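Local coordinates for protein EvdO1 (Micromonospora carbonacea, PDB 4XBZ) that probably catalyses an oxidative cyclization in orthosomycin biosynthesis, as a metal-dependent oxygenase built on a double-stranded beta helix, at residues Ala75-Ala78 with Leu79-Ala83; Asn201-Gly204 with Asp205-Thr209; Pro308-Ser311 with Leu312-Trp315. One frame throughout, in Å; residues are numbered along the deposited sequence.

Interaction 1. Residues Ala75-Ala78 with Leu79-Ala83; sequences AGRA and LIDRA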
loop_
_atom_site.group_PDB
_atom_site.type_symbol
_atom_site.label_atom_id
_atom_site.label_comp_id
_atom_site.label_asym_id
_atom_site.label_seq_id
_atom_site.Cartn_x
_atom_site.Cartn_y
_atom_site.Cartn_z
ATOM N N ALA A 75 4.384 -23.358 -21.600
ATOM C CA ALA A 75 3.200 -23.753 -20.846
ATOM C C ALA A 75 1.973 -23.011 -21.384
ATOM O O ALA A 75 0.881 -23.570 -21.466
ATOM C CB ALA A 75 3.395 -23.490 -19.351
ATOM N N GLY A 76 2.168 -21.758 -21.779
ATOM C CA GLY A 76 1.109 -20.993 -22.404
ATOM C C GLY A 76 0.655 -21.599 -23.718
ATOM O O GLY A 76 -0.541 -21.730 -23.964
ATOM N N ARG A 77 1.609 -21.966 -24.569
ATOM C CA ARG A 77 1.273 -22.572 -25.848
ATOM C C ARG A 77 0.482 -23.862 -25.621
ATOM O O ARG A 77 -0.556 -24.097 -26.244
ATOM C CB ARG A 77 2.531 -22.857 -26.665
ATOM C CG ARG A 77 2.215 -23.423 -28.050
ATOM C CD ARG A 77 3.373 -24.228 -28.610
ATOM N NE ARG A 77 3.707 -25.358 -27.748
ATOM C CZ ARG A 77 2.968 -26.461 -27.634
ATOM N NH1 ARG A 77 1.827 -26.584 -28.307
ATOM N NH2 ARG A 77 3.359 -27.437 -26.825
ATOM N N ALA A 78 0.975 -24.672 -24.692
ATOM C CA ALA A 78 0.333 -25.925 -24.338
ATOM C C ALA A 78 -1.121 -25.723 -23.926
ATOM O O ALA A 78 -1.986 -26.495 -24.313
ATOM C CB ALA A 78 1.105 -26.607 -23.230
ATOM N N LEU A 79 -1.400 -24.673 -23.159
ATOM C CA LEU A 79 -2.763 -24.439 -22.684
ATOM C C LEU A 79 -3.669 -23.992 -23.810
ATOM O O LEU A 79 -4.835 -24.386 -23.887
ATOM C CB LEU A 79 -2.773 -23.401 -21.562
ATOM C CG LEU A 79 -2.262 -23.961 -20.235
ATOM C CD1 LEU A 79 -1.743 -22.859 -19.344
ATOM C CD2 LEU A 79 -3.392 -24.738 -19.561
ATOM N N ILE A 80 -3.131 -23.161 -24.685
ATOM C CA ILE A 80 -3.915 -22.664 -25.801
ATOM C C ILE A 80 -4.229 -23.834 -26.721
ATOM O O ILE A 80 -5.359 -23.977 -27.175
ATOM C CB ILE A 80 -3.187 -21.534 -26.569
ATOM C CG1 ILE A 80 -3.141 -20.261 -25.715
ATOM C CG2 ILE A 80 -3.882 -21.262 -27.887
ATOM C CD1 ILE A 80 -2.385 -19.089 -26.368
ATOM N N ASP A 81 -3.234 -24.686 -26.956
ATOM C CA ASP A 81 -3.412 -25.848 -27.833
ATOM C C ASP A 81 -4.523 -26.750 -27.279
ATOM O O ASP A 81 -5.360 -27.264 -28.029
ATOM C CB ASP A 81 -2.088 -26.619 -27.991
ATOM C CG ASP A 81 -2.184 -27.771 -28.989
ATOM O OD1 ASP A 81 -2.968 -27.682 -29.962
ATOM O OD2 ASP A 81 -1.462 -28.775 -28.805
ATOM N N ARG A 82 -4.550 -26.895 -25.955
ATOM C CA ARG A 82 -5.573 -27.690 -25.285
ATOM C C ARG A 82 -6.971 -27.128 -25.506
ATOM O O ARG A 82 -7.911 -27.875 -25.786
ATOM C CB ARG A 82 -5.275 -27.770 -23.789
ATOM C CG ARG A 82 -6.463 -28.154 -22.918
ATOM C CD ARG A 82 -6.061 -28.168 -21.446
ATOM N NE ARG A 82 -7.130 -28.664 -20.590
ATOM C CZ ARG A 82 -7.007 -28.836 -19.279
ATOM N NH1 ARG A 82 -5.853 -28.556 -18.670
ATOM N NH2 ARG A 82 -8.036 -29.289 -18.574
ATOM N N ALA A 83 -7.104 -25.809 -25.400
ATOM C CA ALA A 83 -8.409 -25.178 -25.528
ATOM C C ALA A 83 -9.000 -25.418 -26.907
ATOM O O ALA A 83 -10.192 -25.685 -27.035
ATOM C CB ALA A 83 -8.313 -23.689 -25.242
#
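Leu79 and Ile80 fold back over the carbonyls of the preceding helical turn, and this is the tight side of the contact. CD1 of Leu79 lies 3.4 Å from Ala75 O, and CG1 of Ile80 sits 3.5 Å from Gly76 O. Branched aliphatic side chains suit this buried side of the helix, while Ala75 and Gly76 add almost no bulk to it. Four i+4 to i hydrogen bonds hold the turn: Leu79 N to Ala75 O, Ile80 N to Gly76 O, Asp81 N to Arg77 O (2.8 Å) and Arg82 N to Ala78 O. The solvent side is looser. Arg77 leaves the helix with CG anti to the backbone N (chi1 -177°) and bends at chi3, which brings NH1 4.0 Å from Asp81 OD2. This i to i+4 salt bridge is long, and the two flat groups are turned 53° apart; Glu74 is the stronger partner of Arg77, through NH2, and Asp81 the weaker. Exposed Ala78 adds only a methyl to the solvent side. On the buried side, helix 66-86 rests on its neighbours through Leu79, which meets Ile108 of strand 105-109 and Ile118 of helix 116-121, while Ala83 touches Pro105.

Interaction 2. Residues Asn201-Gly204 with Asp205-Thr209; sequences NYWG and DDRLT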
loop_
_atom_site.group_PDB
_atom_site.type_symbol
_atom_site.label_atom_id
_atom_site.label_comp_id
_atom_site.label_asym_id
_atom_site.label_seq_id
_atom_site.Cartn_x
_atom_site.Cartn_y
_atom_site.Cartn_z
ATOM N N ASN A 201 -7.674 5.953 -11.109
ATOM C CA ASN A 201 -7.981 5.141 -9.918
ATOM C C ASN A 201 -8.561 5.952 -8.756
ATOM O O ASN A 201 -9.057 5.364 -7.797
ATOM C CB ASN A 201 -6.736 4.393 -9.422
ATOM C CG ASN A 201 -5.487 5.258 -9.458
ATOM O OD1 ASN A 201 -5.173 5.818 -10.496
ATOM N ND2 ASN A 201 -4.771 5.373 -8.324
ATOM N N TYR A 202 -8.497 7.284 -8.820
ATOM C CA TYR A 202 -9.150 8.098 -7.786
ATOM C C TYR A 202 -10.442 8.808 -8.235
ATOM O O TYR A 202 -11.040 9.557 -7.463
ATOM C CB TYR A 202 -8.171 9.146 -7.240
ATOM C CG TYR A 202 -6.975 8.555 -6.541
ATOM C CD1 TYR A 202 -7.092 7.989 -5.271
ATOM C CD2 TYR A 202 -5.719 8.567 -7.139
ATOM C CE1 TYR A 202 -5.992 7.443 -4.621
ATOM C CE2 TYR A 202 -4.610 8.027 -6.490
ATOM C CZ TYR A 202 -4.758 7.468 -5.237
ATOM O OH TYR A 202 -3.670 6.934 -4.585
ATOM N N TRP A 203 -10.876 8.584 -9.473
ATOM C CA TRP A 203 -12.073 9.260 -9.978
ATOM C C TRP A 203 -13.339 8.755 -9.299
ATOM O O TRP A 203 -13.519 7.548 -9.119
ATOM C CB TRP A 203 -12.215 9.075 -11.501
ATOM C CG TRP A 203 -11.190 9.794 -12.332
ATOM C CD1 TRP A 203 -10.196 10.617 -11.888
ATOM C CD2 TRP A 203 -11.065 9.749 -13.755
ATOM N NE1 TRP A 203 -9.449 11.075 -12.944
ATOM C CE2 TRP A 203 -9.968 10.565 -14.104
ATOM C CE3 TRP A 203 -11.769 9.090 -14.774
ATOM C CZ2 TRP A 203 -9.561 10.744 -15.426
ATOM C CZ3 TRP A 203 -11.366 9.265 -16.075
ATOM C CH2 TRP A 203 -10.265 10.083 -16.395
ATOM N N GLY A 204 -14.226 9.675 -8.933
ATOM C CA GLY A 204 -15.537 9.294 -8.443
ATOM C C GLY A 204 -16.314 8.599 -9.545
ATOM O O GLY A 204 -15.939 8.688 -10.702
ATOM N N ASP A 205 -17.390 7.908 -9.186
ATOM C CA ASP A 205 -18.198 7.177 -10.156
ATOM C C ASP A 205 -18.688 8.042 -11.322
ATOM O O ASP A 205 -18.665 7.592 -12.471
ATOM C CB ASP A 205 -19.390 6.524 -9.454
ATOM C CG ASP A 205 -18.984 5.298 -8.654
ATOM O OD1 ASP A 205 -17.780 5.174 -8.345
ATOM O OD2 ASP A 205 -19.854 4.461 -8.325
ATOM N N ASP A 206 -19.112 9.272 -11.036
ATOM C CA ASP A 206 -19.679 10.160 -12.060
ATOM C C ASP A 206 -18.665 10.478 -13.143
ATOM O O ASP A 206 -18.939 10.338 -14.339
ATOM C CB ASP A 206 -20.165 11.470 -11.446
ATOM C CG ASP A 206 -20.686 11.289 -10.041
ATOM O OD1 ASP A 206 -21.294 10.223 -9.771
ATOM O OD2 ASP A 206 -20.454 12.194 -9.202
ATOM N N ARG A 207 -17.497 10.936 -12.717
ATOM C CA ARG A 207 -16.434 11.244 -13.643
ATOM C C ARG A 207 -16.026 9.998 -14.441
ATOM O O ARG A 207 -15.859 10.065 -15.656
ATOM C CB ARG A 207 -15.229 11.831 -12.900
ATOM C CG ARG A 207 -14.125 12.289 -13.828
ATOM C CD ARG A 207 -13.008 13.010 -13.111
ATOM N NE ARG A 207 -11.943 13.315 -14.059
ATOM C CZ ARG A 207 -10.893 14.087 -13.809
ATOM N NH1 ARG A 207 -10.753 14.658 -12.620
ATOM N NH2 ARG A 207 -9.982 14.284 -14.754
ATOM N N LEU A 208 -15.865 8.865 -13.762
ATOM C CA LEU A 208 -15.434 7.651 -14.445
ATOM C C LEU A 208 -16.450 7.174 -15.489
ATOM O O LEU A 208 -16.091 6.897 -16.632
ATOM C CB LEU A 208 -15.179 6.517 -13.457
ATOM C CG LEU A 208 -14.496 5.386 -14.233
ATOM C CD1 LEU A 208 -12.974 5.410 -14.020
ATOM C CD2 LEU A 208 -15.110 4.037 -13.931
ATOM N N THR A 209 -17.705 7.066 -15.065
ATOM C CA THR A 209 -18.827 6.672 -15.914
ATOM C C THR A 209 -19.023 7.591 -17.124
ATOM O O THR A 209 -19.217 7.117 -18.252
ATOM C CB THR A 209 -20.128 6.640 -15.092
ATOM O OG1 THR A 209 -20.133 5.468 -14.274
ATOM C CG2 THR A 209 -21.351 6.622 -15.994
HETATM O O HOH W 1 -15.234 5.977 -8.057
#
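Trp203 carries the guanidinium of Arg207 flat on one face of its indole, a cation-pi stack beside the N-terminal end of helix 205-217, where Gly204 takes the N-cap position. The planes are only 15° apart. NE of Arg207 comes closest, 3.4 Å from Trp203 CE2, and Trp203 NE1 in turn lies over the centre of the guanidinium. The apolar part of the arginine joins in: CD stands 3.7 Å from the centroid of the five-membered ring, almost on its normal, as a CH-pi contact. Arginine suits this place because its methylenes and its flat cation can both lie on an aromatic surface. The chain runs fully extended from CG to NE, with CG anti to the backbone N (chi1 -175°), and this carries the charged end across the ring. Leu208 adds an apolar touch, its CD1 3.9 Å from Trp203 CE3, the two side chains meeting at about a right angle.

Further out, the backbone fixes the spacing of these groups. Gly204 O accepts from Leu208 N at 3.1 Å in a nearly straight bond, the first of the helix, which sets Arg207 and Leu208 against the indole. The far end of Arg207 is held across the dimer interface, where NH1 forms a salt bridge with Glu310 of the second subunit; Ser311 of that subunit packs on both Trp203 and Arg207. Within the chain, Arg161 donates to Trp203 O. An acidic residue such as Asp205 fits the first turn of a helix, where it probably complements the partial positive charge of that end. One water ties it to the residue before the cap, donating to Trp203 O at 2.6 Å and to Asp205 OD1 at 2.7 Å.

Interaction 3. Residues Pro308-Ser311 with Leu312-Trp315; sequences PAES and LRHW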
loop_
_atom_site.group_PDB
_atom_site.type_symbol
_atom_site.label_atom_id
_atom_site.label_comp_id
_atom_site.label_asym_id
_atom_site.label_seq_id
_atom_site.Cartn_x
_atom_site.Cartn_y
_atom_site.Cartn_z
ATOM N N PRO A 308 1.655 -13.082 7.270
ATOM C CA PRO A 308 0.583 -12.134 7.576
ATOM C C PRO A 308 0.356 -12.004 9.073
ATOM O O PRO A 308 0.927 -12.782 9.822
ATOM C CB PRO A 308 -0.633 -12.751 6.886
ATOM C CG PRO A 308 -0.313 -14.166 6.749
ATOM C CD PRO A 308 1.159 -14.286 6.597
ATOM N N ALA A 309 -0.448 -11.036 9.497
ATOM C CA ALA A 309 -0.827 -10.934 10.906
ATOM C C ALA A 309 -1.440 -12.251 11.383
ATOM O O ALA A 309 -2.114 -12.924 10.603
ATOM C CB ALA A 309 -1.794 -9.797 11.118
ATOM N N GLU A 310 -1.204 -12.610 12.651
ATOM C CA GLU A 310 -1.585 -13.928 13.167
ATOM C C GLU A 310 -3.079 -14.189 13.070
ATOM O O GLU A 310 -3.478 -15.261 12.637
ATOM C CB GLU A 310 -1.136 -14.115 14.622
ATOM C CG GLU A 310 0.376 -14.039 14.861
ATOM C CD GLU A 310 1.157 -15.173 14.199
ATOM O OE1 GLU A 310 0.531 -16.192 13.836
ATOM O OE2 GLU A 310 2.397 -15.045 14.042
ATOM N N SER A 311 -3.910 -13.218 13.436
ATOM C CA SER A 311 -5.364 -13.410 13.370
ATOM C C SER A 311 -5.900 -13.581 11.933
ATOM O O SER A 311 -7.115 -13.626 11.707
ATOM C CB SER A 311 -6.083 -12.234 14.019
ATOM O OG SER A 311 -5.911 -11.072 13.214
ATOM N N LEU A 312 -4.991 -13.640 10.966
ATOM C CA LEU A 312 -5.363 -13.813 9.569
ATOM C C LEU A 312 -4.609 -14.971 8.908
ATOM O O LEU A 312 -4.660 -15.132 7.691
ATOM C CB LEU A 312 -5.107 -12.526 8.799
ATOM C CG LEU A 312 -6.016 -11.345 9.119
ATOM C CD1 LEU A 312 -5.293 -10.061 8.793
ATOM C CD2 LEU A 312 -7.287 -11.449 8.321
ATOM N N ARG A 313 -3.886 -15.758 9.696
ATOM C CA ARG A 313 -3.394 -17.025 9.187
ATOM C C ARG A 313 -4.530 -18.027 9.312
ATOM O O ARG A 313 -5.089 -18.221 10.391
ATOM C CB ARG A 313 -2.145 -17.469 9.930
ATOM C CG ARG A 313 -1.043 -16.451 9.782
ATOM C CD ARG A 313 0.057 -16.632 10.799
ATOM N NE ARG A 313 1.092 -15.620 10.612
ATOM C CZ ARG A 313 2.367 -15.883 10.341
ATOM N NH1 ARG A 313 2.788 -17.142 10.251
ATOM N NH2 ARG A 313 3.226 -14.885 10.175
ATOM N N HIS A 314 -4.906 -18.620 8.188
ATOM C CA HIS A 314 -6.068 -19.489 8.120
ATOM C C HIS A 314 -5.750 -20.759 7.347
ATOM O O HIS A 314 -6.627 -21.577 7.079
ATOM C CB HIS A 314 -7.235 -18.754 7.468
ATOM C CG HIS A 314 -7.762 -17.616 8.282
ATOM N ND1 HIS A 314 -8.281 -17.787 9.548
ATOM C CD2 HIS A 314 -7.856 -16.293 8.011
ATOM C CE1 HIS A 314 -8.663 -16.615 10.025
ATOM N NE2 HIS A 314 -8.419 -15.693 9.110
ATOM N N TRP A 315 -4.480 -20.933 7.013
ATOM C CA TRP A 315 -4.071 -22.029 6.154
ATOM C C TRP A 315 -3.923 -23.342 6.903
ATOM O O TRP A 315 -3.302 -24.280 6.410
ATOM C CB TRP A 315 -2.765 -21.691 5.453
ATOM C CG TRP A 315 -1.567 -21.516 6.360
ATOM C CD1 TRP A 315 -0.890 -22.497 7.030
ATOM C CD2 TRP A 315 -0.876 -20.291 6.641
ATOM N NE1 TRP A 315 0.162 -21.956 7.722
ATOM C CE2 TRP A 315 0.195 -20.604 7.498
ATOM C CE3 TRP A 315 -1.061 -18.962 6.251
ATOM C CZ2 TRP A 315 1.077 -19.636 7.974
ATOM C CZ3 TRP A 315 -0.189 -18.009 6.720
ATOM C CH2 TRP A 315 0.868 -18.348 7.576
#
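Arg313 reaches back to Pro308, and both NE and NH2 of its guanidinium converge on the carbonyl oxygen. Of these hydrogen bonds, NE gives one of 3.0 Å to Pro308 O and NH2 one of 3.1 Å to the same atom. The NH2 bond lies in the carbonyl plane, whereas NE approaches tilted from it. NH2 is also held by the side chain of neighbouring Gln307. In the backbone, Arg313 N binds Glu310 O at 3.0 Å with an angle of 168°, closing a tight turn.

The charge contact is of another kind. Glu310 bends at chi2 (-66°), and its carboxylate comes over one face of the guanidinium. OE1 is 3.3 Å from Arg313 NE, yet no N-H points at it, leaving a purely electrostatic salt bridge. Pro308 CD lies over the opposite face, near its rim.

Apolar packing adds a third kind of contact. Pro308 CG meets the edge of the Trp315 ring, 3.8 Å from CZ3, while Arg313 CB lies over a face of that indole. Shortening Arg313 to an alanine would probably leave Pro308 O without both side-chain donors and Glu310 with one cation fewer beside it, though Arg207 of the second subunit would remain.

Around this core, Gln282 of helix 275-293 binds the backbone of Leu312 and His314, and Glu199 of the second subunit accepts from Glu310 N. The arrangement is that of a 3-10 turn, with its i to i+3 bond, braced by an arginine side chain at a dimer interface.

Interaction 1 is partly buried, one side of helix 66-86 facing a beta strand and a helix of its own chain while the other carries charges. Interaction 2 lies at the surface and joins a loop to the start of helix 205-217; interaction 3 is a partly buried turn after helix 275-293. Regular helical bonds and aliphatic packing dominate the first. The other two each turn on an arginine, flat on an indole in one and bonded side-on to a carbonyl in the other. Their centres lie about 34 Å apart within one chain, yet they meet across the dimer, where 309-312 of one subunit meet Tyr202, Trp203 and Arg207 of the other.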